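Local coordinates for lumazine-binding protein (Silicibacter pomeroyi DSS-3, PDB 3FKA) that is of unknown function but adopts an NTF2-like fold and belongs to a putative lumazine-binding family, at residues 99-104 with 113-118; 10-15 with 72-77; 25-30 with 59-64; 29-34 with 51-56. All blocks are in the same frame, centred on the assembly; numbering follows the deposited sequence.

Interaction 1: 99-104 with 113-118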
loop_
_atom_site.group_PDB
_atom_site.type_symbol
_atom_site.label_atom_id
_atom_site.label_comp_id
_atom_site.label_asym_id
_atom_site.label_seq_id
_atom_site.Cartn_x
_atom_site.Cartn_y
_atom_site.Cartn_z
ATOM N N ASP B 99 3.534 -10.653 7.270
ATOM C CA ASP B 99 4.650 -10.883 6.381
ATOM C C ASP B 99 4.676 -9.827 5.296
ATOM O O ASP B 99 3.619 -9.521 4.725
ATOM C CB ASP B 99 4.521 -12.210 5.631
ATOM C CG ASP B 99 4.652 -13.432 6.505
ATOM O OD1 ASP B 99 5.144 -13.393 7.655
ATOM O OD2 ASP B 99 4.280 -14.494 5.978
ATOM N N PHE B 100 5.858 -9.249 5.027
ATOM C CA PHE B 100 6.068 -8.320 3.934
ATOM C C PHE B 100 7.012 -9.062 2.988
ATOM O O PHE B 100 8.167 -9.311 3.354
ATOM C CB PHE B 100 6.651 -6.977 4.320
ATOM C CG PHE B 100 5.779 -6.129 5.201
ATOM C CD1 PHE B 100 4.371 -6.206 5.191
ATOM C CD2 PHE B 100 6.359 -5.109 5.936
ATOM C CE1 PHE B 100 3.629 -5.353 5.941
ATOM C CE2 PHE B 100 5.607 -4.252 6.660
ATOM C CZ PHE B 100 4.234 -4.358 6.674
ATOM N N LEU B 101 6.509 -9.403 1.803
ATOM C CA LEU B 101 7.249 -10.155 0.800
ATOM C C LEU B 101 7.663 -9.285 -0.386
ATOM O O LEU B 101 6.873 -8.458 -0.802
ATOM C CB LEU B 101 6.352 -11.273 0.251
ATOM C CG LEU B 101 5.703 -12.356 1.138
ATOM C CD1 LEU B 101 4.615 -13.124 0.344
ATOM C CD2 LEU B 101 6.701 -13.342 1.730
ATOM N N THR B 102 8.880 -9.464 -0.911
ATOM C CA THR B 102 9.348 -8.767 -2.120
ATOM C C THR B 102 9.370 -9.928 -3.123
ATOM O O THR B 102 9.806 -11.045 -2.771
ATOM C CB THR B 102 10.700 -8.049 -2.011
ATOM O OG1 THR B 102 11.689 -8.929 -1.468
ATOM C CG2 THR B 102 10.554 -6.839 -1.110
ATOM N N VAL B 103 8.894 -9.678 -4.347
ATOM C CA VAL B 103 8.741 -10.732 -5.349
ATOM C C VAL B 103 9.192 -10.200 -6.696
ATOM O O VAL B 103 9.010 -9.003 -6.977
ATOM C CB VAL B 103 7.254 -11.168 -5.450
ATOM C CG1 VAL B 103 7.111 -12.518 -6.174
ATOM C CG2 VAL B 103 6.581 -11.281 -4.056
ATOM N N LEU B 104 9.763 -11.082 -7.510
ATOM C CA LEU B 104 10.251 -10.731 -8.834
ATOM C C LEU B 104 9.657 -11.669 -9.872
ATOM O O LEU B 104 9.617 -12.880 -9.659
ATOM C CB LEU B 104 11.758 -10.865 -8.910
ATOM C CG LEU B 104 12.467 -10.460 -10.207
ATOM C CD1 LEU B 104 12.459 -8.934 -10.404
ATOM C CD2 LEU B 104 13.912 -10.991 -10.219
ATOM N N VAL B 113 11.698 -13.137 -3.308
ATOM C CA VAL B 113 13.048 -12.663 -3.074
ATOM C C VAL B 113 13.358 -12.584 -1.576
ATOM O O VAL B 113 14.454 -12.963 -1.150
ATOM C CB VAL B 113 13.276 -11.290 -3.759
ATOM C CG1 VAL B 113 14.674 -10.690 -3.384
ATOM C CG2 VAL B 113 13.115 -11.441 -5.269
ATOM N N SER B 114 12.395 -12.105 -0.788
ATOM C CA SER B 114 12.595 -11.975 0.637
ATOM C C SER B 114 11.281 -11.863 1.357
ATOM O O SER B 114 10.272 -11.481 0.769
ATOM C CB SER B 114 13.413 -10.704 0.945
ATOM O OG SER B 114 13.657 -10.555 2.348
ATOM N N LYS B 115 11.336 -12.204 2.630
ATOM C CA LYS B 115 10.189 -12.123 3.518
ATOM C C LYS B 115 10.635 -11.528 4.845
ATOM O O LYS B 115 11.571 -12.027 5.443
ATOM C CB LYS B 115 9.599 -13.493 3.829
ATOM C CG LYS B 115 8.270 -13.452 4.639
ATOM C CD LYS B 115 8.065 -14.710 5.494
ATOM C CE LYS B 115 8.233 -16.008 4.716
ATOM N NZ LYS B 115 8.058 -17.165 5.620
ATOM N N VAL B 116 9.989 -10.436 5.276
ATOM C CA VAL B 116 10.251 -9.864 6.612
ATOM C C VAL B 116 8.932 -10.085 7.319
ATOM O O VAL B 116 7.873 -10.082 6.673
ATOM C CB VAL B 116 10.707 -8.385 6.699
ATOM C CG1 VAL B 116 12.078 -8.213 6.039
ATOM C CG2 VAL B 116 9.674 -7.439 6.121
ATOM N N TYR B 117 8.996 -10.350 8.624
ATOM C CA TYR B 117 7.803 -10.606 9.390
ATOM C C TYR B 117 7.871 -10.054 10.796
ATOM O O TYR B 117 8.961 -9.716 11.327
ATOM C CB TYR B 117 7.562 -12.136 9.495
ATOM C CG TYR B 117 8.631 -12.813 10.339
ATOM C CD1 TYR B 117 8.528 -12.878 11.742
ATOM C CD2 TYR B 117 9.783 -13.316 9.749
ATOM C CE1 TYR B 117 9.528 -13.427 12.524
ATOM C CE2 TYR B 117 10.789 -13.899 10.541
ATOM C CZ TYR B 117 10.655 -13.945 11.921
ATOM O OH TYR B 117 11.654 -14.526 12.688
ATOM N N ARG B 118 6.699 -9.915 11.396
ATOM C CA ARG B 118 6.617 -9.556 12.805
ATOM C C ARG B 118 5.509 -10.434 13.371
ATOM O O ARG B 118 4.539 -10.743 12.679
ATOM C CB ARG B 118 6.425 -8.058 13.075
ATOM C CG ARG B 118 5.094 -7.409 12.757
ATOM C CD ARG B 118 3.953 -7.716 13.768
ATOM N NE ARG B 118 2.730 -7.005 13.413
ATOM C CZ ARG B 118 2.162 -6.009 14.098
ATOM N NH1 ARG B 118 2.643 -5.542 15.249
ATOM N NH2 ARG B 118 1.051 -5.473 13.611
HETATM O O HOH W 1 11.235 -8.786 2.501
#

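Interaction 2: 10-15 with 72-77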
loop_
_atom_site.group_PDB
_atom_site.type_symbol
_atom_site.label_atom_id
_atom_site.label_comp_id
_atom_site.label_asym_id
_atom_site.label_seq_id
_atom_site.Cartn_x
_atom_site.Cartn_y
_atom_site.Cartn_z
ATOM N N ALA B 10 -1.708 -14.157 -10.409
ATOM C CA ALA B 10 -0.530 -15.040 -10.221
ATOM C C ALA B 10 0.088 -14.900 -8.821
ATOM O O ALA B 10 0.470 -15.894 -8.179
ATOM C CB ALA B 10 0.511 -14.782 -11.296
ATOM N N LEU B 11 0.151 -13.661 -8.338
ATOM C CA LEU B 11 0.685 -13.347 -7.012
ATOM C C LEU B 11 -0.231 -13.910 -5.920
ATOM O O LEU B 11 0.248 -14.412 -4.898
ATOM C CB LEU B 11 0.904 -11.820 -6.877
ATOM C CG LEU B 11 2.074 -11.254 -7.695
ATOM C CD1 LEU B 11 1.926 -9.699 -7.914
ATOM C CD2 LEU B 11 3.428 -11.612 -7.091
ATOM N N THR B 12 -1.544 -13.856 -6.156
ATOM C CA THR B 12 -2.535 -14.394 -5.228
ATOM C C THR B 12 -2.314 -15.913 -5.114
ATOM O O THR B 12 -2.321 -16.456 -3.992
ATOM C CB THR B 12 -3.978 -14.031 -5.672
ATOM O OG1 THR B 12 -4.114 -12.595 -5.684
ATOM C CG2 THR B 12 -4.996 -14.608 -4.733
ATOM N N ALA B 13 -2.113 -16.570 -6.262
ATOM C CA ALA B 13 -1.826 -18.026 -6.300
ATOM C C ALA B 13 -0.521 -18.321 -5.572
ATOM O O ALA B 13 -0.434 -19.313 -4.845
ATOM C CB ALA B 13 -1.736 -18.538 -7.715
ATOM N N LEU B 14 0.494 -17.487 -5.800
ATOM C CA LEU B 14 1.794 -17.621 -5.145
ATOM C C LEU B 14 1.635 -17.571 -3.633
ATOM O O LEU B 14 2.233 -18.388 -2.932
ATOM C CB LEU B 14 2.769 -16.542 -5.627
ATOM C CG LEU B 14 4.158 -16.491 -4.977
ATOM C CD1 LEU B 14 4.900 -17.764 -5.257
ATOM C CD2 LEU B 14 4.945 -15.263 -5.490
ATOM N N VAL B 15 0.832 -16.638 -3.121
ATOM C CA VAL B 15 0.612 -16.525 -1.670
ATOM C C VAL B 15 -0.035 -17.807 -1.126
ATOM O O VAL B 15 0.379 -18.322 -0.103
ATOM C CB VAL B 15 -0.251 -15.317 -1.304
ATOM C CG1 VAL B 15 -0.546 -15.328 0.196
ATOM C CG2 VAL B 15 0.464 -14.034 -1.688
ATOM N N TRP B 72 -5.170 -17.301 6.465
ATOM C CA TRP B 72 -4.306 -16.328 5.786
ATOM C C TRP B 72 -5.170 -15.325 5.028
ATOM O O TRP B 72 -6.318 -15.618 4.666
ATOM C CB TRP B 72 -3.270 -16.944 4.840
ATOM C CG TRP B 72 -3.878 -17.710 3.734
ATOM C CD1 TRP B 72 -4.377 -18.974 3.809
ATOM C CD2 TRP B 72 -4.040 -17.293 2.390
ATOM N NE1 TRP B 72 -4.847 -19.370 2.593
ATOM C CE2 TRP B 72 -4.654 -18.356 1.697
ATOM C CE3 TRP B 72 -3.733 -16.126 1.696
ATOM C CZ2 TRP B 72 -4.971 -18.279 0.344
ATOM C CZ3 TRP B 72 -4.035 -16.050 0.348
ATOM C CH2 TRP B 72 -4.654 -17.122 -0.315
ATOM N N ALA B 73 -4.602 -14.147 4.800
ATOM C CA ALA B 73 -5.280 -13.081 4.075
ATOM C C ALA B 73 -4.262 -12.193 3.399
ATOM O O ALA B 73 -3.182 -12.017 3.924
ATOM C CB ALA B 73 -6.132 -12.255 5.029
ATOM N N ILE B 74 -4.608 -11.653 2.236
ATOM C CA ILE B 74 -3.757 -10.720 1.516
ATOM C C ILE B 74 -4.266 -9.346 1.913
ATOM O O ILE B 74 -5.388 -8.978 1.552
ATOM C CB ILE B 74 -3.802 -10.916 -0.002
ATOM C CG1 ILE B 74 -3.159 -12.249 -0.357
ATOM C CG2 ILE B 74 -3.045 -9.820 -0.717
ATOM C CD1 ILE B 74 -3.370 -12.689 -1.819
ATOM N N SER B 75 -3.471 -8.623 2.692
ATOM C CA SER B 75 -3.813 -7.287 3.146
ATOM C C SER B 75 -3.432 -6.249 2.100
ATOM O O SER B 75 -4.059 -5.208 2.037
ATOM C CB SER B 75 -3.171 -6.987 4.495
ATOM O OG SER B 75 -3.763 -7.816 5.477
ATOM N N SER B 76 -2.349 -6.482 1.355
ATOM C CA SER B 76 -2.021 -5.580 0.255
ATOM C C SER B 76 -1.100 -6.242 -0.752
ATOM O O SER B 76 -0.364 -7.186 -0.420
ATOM C CB SER B 76 -1.399 -4.249 0.713
ATOM O OG SER B 76 -0.060 -4.402 1.122
ATOM N N VAL B 77 -1.204 -5.743 -1.983
ATOM C CA VAL B 77 -0.407 -6.187 -3.118
ATOM C C VAL B 77 -0.079 -4.942 -3.919
ATOM O O VAL B 77 -0.994 -4.188 -4.247
ATOM C CB VAL B 77 -1.140 -7.155 -4.063
ATOM C CG1 VAL B 77 -0.195 -7.589 -5.193
ATOM C CG2 VAL B 77 -1.680 -8.385 -3.326
#

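Interaction 3: 25-30 with 59-64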
loop_
_atom_site.group_PDB
_atom_site.type_symbol
_atom_site.label_atom_id
_atom_site.label_comp_id
_atom_site.label_asym_id
_atom_site.label_seq_id
_atom_site.Cartn_x
_atom_site.Cartn_y
_atom_site.Cartn_z
ATOM N N GLY B 25 5.099 -28.189 5.274
ATOM C CA GLY B 25 6.523 -28.513 5.279
ATOM C C GLY B 25 6.904 -29.115 3.927
ATOM O O GLY B 25 7.662 -30.096 3.855
ATOM N N ASP B 26 6.373 -28.530 2.854
ATOM C CA ASP B 26 6.616 -29.023 1.494
ATOM C C ASP B 26 7.908 -28.409 0.969
ATOM O O ASP B 26 7.900 -27.302 0.431
ATOM C CB ASP B 26 5.393 -28.686 0.645
ATOM C CG ASP B 26 5.433 -29.258 -0.741
ATOM O OD1 ASP B 26 6.495 -29.629 -1.279
ATOM O OD2 ASP B 26 4.334 -29.340 -1.318
ATOM N N ARG B 27 9.020 -29.125 1.152
ATOM C CA ARG B 27 10.327 -28.642 0.700
ATOM C C ARG B 27 10.390 -28.350 -0.819
ATOM O O ARG B 27 10.831 -27.266 -1.197
ATOM C CB ARG B 27 11.472 -29.586 1.134
ATOM C CG ARG B 27 12.826 -29.231 0.538
ATOM C CD ARG B 27 13.899 -30.109 1.029
ATOM N NE ARG B 27 14.188 -29.947 2.453
ATOM C CZ ARG B 27 15.049 -29.075 2.975
ATOM N NH1 ARG B 27 15.733 -28.208 2.225
ATOM N NH2 ARG B 27 15.239 -29.075 4.285
ATOM N N PRO B 28 9.980 -29.307 -1.676
ATOM C CA PRO B 28 10.050 -28.990 -3.116
ATOM C C PRO B 28 9.266 -27.730 -3.512
ATOM O O PRO B 28 9.772 -26.923 -4.273
ATOM C CB PRO B 28 9.465 -30.240 -3.776
ATOM C CG PRO B 28 9.681 -31.312 -2.808
ATOM C CD PRO B 28 9.530 -30.685 -1.452
ATOM N N ALA B 29 8.092 -27.515 -2.929
ATOM C CA ALA B 29 7.277 -26.320 -3.234
ATOM C C ALA B 29 7.966 -25.050 -2.762
ATOM O O ALA B 29 7.995 -24.031 -3.457
ATOM C CB ALA B 29 5.879 -26.445 -2.599
ATOM N N LEU B 30 8.521 -25.102 -1.556
ATOM C CA LEU B 30 9.228 -23.948 -0.996
ATOM C C LEU B 30 10.491 -23.609 -1.779
ATOM O O LEU B 30 10.794 -22.444 -1.951
ATOM C CB LEU B 30 9.570 -24.190 0.469
ATOM C CG LEU B 30 8.321 -24.230 1.398
ATOM C CD1 LEU B 30 8.673 -24.898 2.740
ATOM C CD2 LEU B 30 7.694 -22.823 1.556
HETATM N N MSE B 59 12.870 -25.226 9.170
HETATM C CA MSE B 59 11.926 -24.781 10.226
HETATM C C MSE B 59 10.496 -25.155 9.838
HETATM O O MSE B 59 9.711 -25.531 10.721
HETATM C CB MSE B 59 12.108 -23.285 10.520
HETATM C CG MSE B 59 13.455 -23.023 11.160
HETATM SE SE MSE B 59 13.818 -21.125 11.141
HETATM C CE MSE B 59 15.599 -21.186 11.946
ATOM N N CYS B 60 10.147 -25.054 8.537
ATOM C CA CYS B 60 8.823 -25.443 8.050
ATOM C C CYS B 60 8.660 -26.950 8.203
ATOM O O CYS B 60 7.608 -27.420 8.624
ATOM C CB CYS B 60 8.589 -25.044 6.603
ATOM S SG CYS B 60 8.546 -23.265 6.367
ATOM N N GLU B 61 9.704 -27.717 7.877
ATOM C CA GLU B 61 9.619 -29.160 8.075
ATOM C C GLU B 61 9.346 -29.476 9.557
ATOM O O GLU B 61 8.465 -30.285 9.872
ATOM C CB GLU B 61 10.892 -29.868 7.599
ATOM C CG GLU B 61 11.107 -29.848 6.105
ATOM C CD GLU B 61 12.446 -30.454 5.691
ATOM O OE1 GLU B 61 13.484 -30.192 6.379
ATOM O OE2 GLU B 61 12.463 -31.157 4.644
ATOM N N ASP B 62 10.101 -28.826 10.464
ATOM C CA ASP B 62 9.989 -29.050 11.887
ATOM C C ASP B 62 8.581 -28.905 12.427
ATOM O O ASP B 62 8.157 -29.744 13.226
ATOM C CB ASP B 62 10.927 -28.116 12.675
ATOM C CG ASP B 62 12.367 -28.567 12.661
ATOM O OD1 ASP B 62 12.607 -29.758 12.411
ATOM O OD2 ASP B 62 13.242 -27.735 12.964
ATOM N N ALA B 63 7.886 -27.876 11.959
ATOM C CA ALA B 63 6.544 -27.552 12.429
ATOM C C ALA B 63 5.433 -28.051 11.533
ATOM O O ALA B 63 4.270 -27.717 11.792
ATOM C CB ALA B 63 6.421 -26.018 12.585
ATOM N N ALA B 64 5.759 -28.876 10.525
ATOM C CA ALA B 64 4.746 -29.341 9.561
ATOM C C ALA B 64 3.505 -29.985 10.151
ATOM O O ALA B 64 3.551 -30.676 11.169
ATOM C CB ALA B 64 5.384 -30.279 8.531
#

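Interaction 4: 29-34 with 51-56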
loop_
_atom_site.group_PDB
_atom_site.type_symbol
_atom_site.label_atom_id
_atom_site.label_comp_id
_atom_site.label_asym_id
_atom_site.label_seq_id
_atom_site.Cartn_x
_atom_site.Cartn_y
_atom_site.Cartn_z
ATOM N N ALA B 29 8.092 -27.515 -2.929
ATOM C CA ALA B 29 7.277 -26.320 -3.234
ATOM C C ALA B 29 7.966 -25.050 -2.762
ATOM O O ALA B 29 7.995 -24.031 -3.457
ATOM C CB ALA B 29 5.879 -26.445 -2.599
ATOM N N LEU B 30 8.521 -25.102 -1.556
ATOM C CA LEU B 30 9.228 -23.948 -0.996
ATOM C C LEU B 30 10.491 -23.609 -1.779
ATOM O O LEU B 30 10.794 -22.444 -1.951
ATOM C CB LEU B 30 9.570 -24.190 0.469
ATOM C CG LEU B 30 8.321 -24.230 1.398
ATOM C CD1 LEU B 30 8.673 -24.898 2.740
ATOM C CD2 LEU B 30 7.694 -22.823 1.556
ATOM N N GLU B 31 11.230 -24.625 -2.234
ATOM C CA GLU B 31 12.421 -24.373 -3.040
ATOM C C GLU B 31 12.036 -23.814 -4.405
ATOM O O GLU B 31 12.819 -23.087 -4.994
ATOM C CB GLU B 31 13.314 -25.629 -3.137
ATOM C CG GLU B 31 13.946 -25.946 -1.776
ATOM C CD GLU B 31 14.899 -27.141 -1.740
ATOM O OE1 GLU B 31 14.877 -28.013 -2.647
ATOM O OE2 GLU B 31 15.657 -27.234 -0.739
ATOM N N ARG B 32 10.849 -24.155 -4.903
ATOM C CA ARG B 32 10.372 -23.648 -6.182
ATOM C C ARG B 32 9.989 -22.182 -6.083
ATOM O O ARG B 32 10.388 -21.401 -6.906
ATOM C CB ARG B 32 9.146 -24.423 -6.683
ATOM C CG ARG B 32 8.496 -23.859 -7.963
ATOM C CD ARG B 32 7.208 -24.591 -8.319
ATOM N NE ARG B 32 6.547 -23.949 -9.460
ATOM C CZ ARG B 32 6.839 -24.136 -10.758
ATOM N NH1 ARG B 32 7.819 -24.953 -11.160
ATOM N NH2 ARG B 32 6.136 -23.486 -11.681
ATOM N N ILE B 33 9.218 -21.831 -5.059
ATOM C CA ILE B 33 8.703 -20.442 -4.898
ATOM C C ILE B 33 9.589 -19.355 -4.290
ATOM O O ILE B 33 9.246 -18.155 -4.385
ATOM C CB ILE B 33 7.334 -20.488 -4.172
ATOM C CG1 ILE B 33 7.452 -20.837 -2.681
ATOM C CG2 ILE B 33 6.398 -21.441 -4.987
ATOM C CD1 ILE B 33 6.118 -20.839 -1.959
ATOM N N PHE B 34 10.670 -19.784 -3.645
ATOM C CA PHE B 34 11.666 -18.897 -3.054
ATOM C C PHE B 34 12.974 -19.071 -3.807
ATOM O O PHE B 34 13.405 -20.217 -4.053
ATOM C CB PHE B 34 11.954 -19.220 -1.590
ATOM C CG PHE B 34 10.917 -18.752 -0.620
ATOM C CD1 PHE B 34 9.873 -19.581 -0.226
ATOM C CD2 PHE B 34 11.002 -17.486 -0.064
ATOM C CE1 PHE B 34 8.917 -19.152 0.671
ATOM C CE2 PHE B 34 10.034 -17.053 0.848
ATOM C CZ PHE B 34 9.005 -17.892 1.220
ATOM N N ASN B 51 17.189 -15.876 8.479
ATOM C CA ASN B 51 17.204 -17.235 7.928
ATOM C C ASN B 51 17.404 -17.353 6.437
ATOM O O ASN B 51 16.722 -16.679 5.682
ATOM C CB ASN B 51 15.852 -17.915 8.197
ATOM C CG ASN B 51 15.555 -18.100 9.660
ATOM O OD1 ASN B 51 16.432 -18.407 10.456
ATOM N ND2 ASN B 51 14.280 -17.948 10.016
ATOM N N SER B 52 18.315 -18.244 6.028
ATOM C CA SER B 52 18.517 -18.573 4.633
ATOM C C SER B 52 17.326 -19.437 4.211
ATOM O O SER B 52 16.576 -19.933 5.067
ATOM C CB SER B 52 19.790 -19.395 4.470
ATOM O OG SER B 52 19.692 -20.630 5.169
ATOM N N ARG B 53 17.210 -19.729 2.913
ATOM C CA ARG B 53 16.146 -20.607 2.457
ATOM C C ARG B 53 16.320 -22.007 3.086
ATOM O O ARG B 53 15.334 -22.603 3.520
ATOM C CB ARG B 53 16.093 -20.686 0.944
ATOM C CG ARG B 53 14.819 -21.362 0.447
ATOM C CD ARG B 53 14.815 -21.535 -1.034
ATOM N NE ARG B 53 15.759 -22.582 -1.422
ATOM C CZ ARG B 53 16.033 -22.928 -2.667
ATOM N NH1 ARG B 53 15.490 -22.289 -3.702
ATOM N NH2 ARG B 53 16.907 -23.900 -2.876
ATOM N N ASP B 54 17.541 -22.529 3.159
ATOM C CA ASP B 54 17.748 -23.831 3.791
ATOM C C ASP B 54 17.277 -23.822 5.243
ATOM O O ASP B 54 16.618 -24.772 5.681
ATOM C CB ASP B 54 19.224 -24.272 3.753
ATOM C CG ASP B 54 19.705 -24.699 2.366
ATOM O OD1 ASP B 54 18.893 -24.963 1.450
ATOM O OD2 ASP B 54 20.949 -24.831 2.225
ATOM N N ALA B 55 17.599 -22.758 5.979
ATOM C CA ALA B 55 17.210 -22.657 7.384
ATOM C C ALA B 55 15.714 -22.575 7.560
ATOM O O ALA B 55 15.137 -23.322 8.375
ATOM C CB ALA B 55 17.875 -21.459 8.038
ATOM N N PHE B 56 15.042 -21.694 6.827
ATOM C CA PHE B 56 13.595 -21.631 7.077
ATOM C C PHE B 56 12.824 -22.840 6.517
ATOM O O PHE B 56 11.814 -23.206 7.084
ATOM C CB PHE B 56 12.992 -20.274 6.718
ATOM C CG PHE B 56 12.906 -19.973 5.304
ATOM C CD1 PHE B 56 11.884 -20.526 4.550
ATOM C CD2 PHE B 56 13.656 -18.923 4.760
ATOM C CE1 PHE B 56 11.727 -20.205 3.250
ATOM C CE2 PHE B 56 13.483 -18.555 3.420
ATOM C CZ PHE B 56 12.540 -19.209 2.666
HETATM O O HOH W 2 16.533 -24.745 0.376
#

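Interaction 1: 99-104 with 113-118
Asp99, Leu101, Lys115 and Tyr117 rise from one face of the antiparallel hairpin 95-106/109-119, Phe100, Thr102, Ser114 and Val116 from the other. Leu101 and Lys115 lie side by side and point the same way, Leu101 CD2 pressing tightly on Lys115 CG at 3.3 Å. Asp99 crosses the lysine obliquely, its CG 3.8 Å from Lys115 CD, while its OD1 reaches Tyr117 CB at 3.3 Å. A bend at chi3 (-51°) turns the lysine tip to Glu40, its salt-bridge partner, leaving Lys115 NZ 4.6 Å from Asp99 OD2. On the other face Phe100 CB meets Val116 CG2 at 3.5 Å, while Thr102 OG1 bonds Ser114 OG of the second subunit. Between the strands, Phe100 N donates almost straight to Val116 O (2.7 Å, 172°). At the classic beta bulge, Val113 N and, weakly, Ser114 N both donate to Thr102 O. An alanine in place of Asp99 removes OD2, the partner of Tyr18 OH and Asn90 ND2, and would probably unsettle this buried polar cluster and leave Lys115 less compensated. Near an unidentified molecule, probably from the crystallisation liquor, that may mark a pocket, carboxylate and ammonium, each bonded elsewhere, probably favour each other's charged forms.

Interaction 2: 10-15 with 72-77
Apolar packing carries this meeting of helix 4-24 with the strand 72-80, outermost in this chain's sheet, and no hydrogen bond crosses it. The axes of the two segments come within 9.9 Å, their directions 140° apart, a spacing filled by branched aliphatic side chains and one indole. Ile74 occupies the middle: with CG1 anti to its carbonyl carbon and chi2 extended (169°), it pushes CD1 at the helix, where CD1 comes 3.8 Å from Thr12 CG2, the two side chains crossing at about a right angle. The same CD1 lies 4.1 Å from Val15 CG2. One turn back along the helix, Leu11 CD1 touches Val77 CG1 at 4.0 Å, so Leu11 and Val15, four apart, present their side chains to the same strand.

The aromatic contact belongs to Trp72. Its CG takes the crowded position between backbone N and carbonyl carbon (chi1 61°), which swings the indole toward the helix, and Val15 CG1 meets the six-membered ring obliquely, 3.6 Å from Trp72 CZ3. Ile74 CG1 lies in the plane of the same indole, at its edge.

The one polar side chain touching the strand, Thr12, suits a buried helix position because its methyl can face Ile74 while OG1 bonds Ile8 O one turn earlier.

Leu11 and Leu14 continue the packing onto Val103 and Trp110 of the sheet's inner strands, so the long N-terminal helix packs on one face of the curved sheet, as in NTF2-like folds. Beyond 72-80, Ser76 and Val77 pair with an antiparallel strand of the third subunit, which carries the sheet across the interface.

Interaction 3: 25-30 with 59-64
A Schellman motif closes helix 4-24 at Gly25, and an N-cap at Asp26 opens helix 27-33 directly after it; the turn between them rests against the C-terminal end of helix 53-63. Glycine suits the corner twice over: its phi is positive (67°), and its CA sits 3.9 Å from Ala64 CB and 3.7 Å from Cys60 O, so a beta carbon would clash with Ala64. Asp26 OD1 accepts from Ala29 N at 3.1 Å, capping the new helix. From its first turn, Arg27 reaches across with CG anti to the backbone N and the chain bent at chi3. Its guanidinium grips Glu61 side-on: NE donates to OE2 and NH2 to OE1, each 3.0 Å, with both oxygens near the guanidinium plane but the nitrogens above the carboxylate plane, the two planes 70° apart. Nearby, Leu30 CD1 packs on Cys60 CB at 3.9 Å. An alanine in place of Arg27 would probably loosen the two helices here, since both bonds to Glu61 and the salt bridge to Glu31 would go. A Schellman glycine followed at once by an N-cap aspartate lets one helix stop and the next start sharply turned, here within the helical layer of the NTF2-like fold.

Interaction 4: 29-34 with 51-56
Arg53, Glu31 and two phenylalanines form the first shell. With CG anti to its backbone N and the chain bent at chi3 (72°), Arg53 reaches the end of helix 27-33, where NH1 donates to Phe34 O at 3.0 Å, the oxygen lying in the guanidinium plane and the nitrogen above the carbonyl plane. Arginine suits the place because its aliphatic part packs as well: Arg53 CD rests 3.7 Å from Phe34 CB. Glu31 CG lies over one face of the guanidinium, toward its rim, 3.8 Å from Arg53 NH2. A water bridges three groups: it accepts from Arg53 NE and donates to Glu31 OE2 and Asp54 OD1, and with the guanidinium probably eases the repulsion between the two carboxylates. Next to this, Phe56 and Phe34 make a T-shaped pair, centroids 4.8 Å apart and planes at 66°; Phe56 CZ stands over the centre of the Phe34 ring.

Strand 47-52 passes here into helix 53-63, a helix that together with 4-24 and 27-33 packs on the curved sheet of the NTF2-like fold. Ser52 caps its start, OG accepting from Ala55 N at 3.1 Å, and this helps hold the first turn from which Arg53 and Phe56 project.

Glu31 OE2 also holds a salt bridge to Arg27. Phe34 packs against Ile112 and Lys115 of strand 109-119, and near Phe56 sits an unidentified molecule, probably from the crystallisation liquor.

Overall arrangement
From the N terminus, helix 4-24 supplies the first half of interaction 2, whose partner strand comes more than fifty residues later; the long loop it closes encloses interactions 3 and 4. Both of these start on helix 27-33, sharing Ala29 and Leu30, and end on the region 51-64: interaction 4 closes the shorter loop, at the start of helix 53-63, and interaction 3 the longer, at its end. Interaction 1 follows in series as a local hairpin. It forms the middle of the sheet and touches both flanks, Val103 meeting Leu11 and Leu14, and Lys115 meeting Phe34. Interactions 3 and 4 lie opposite interaction 2 across the chain's centre, though Leu14 still touches Ile33.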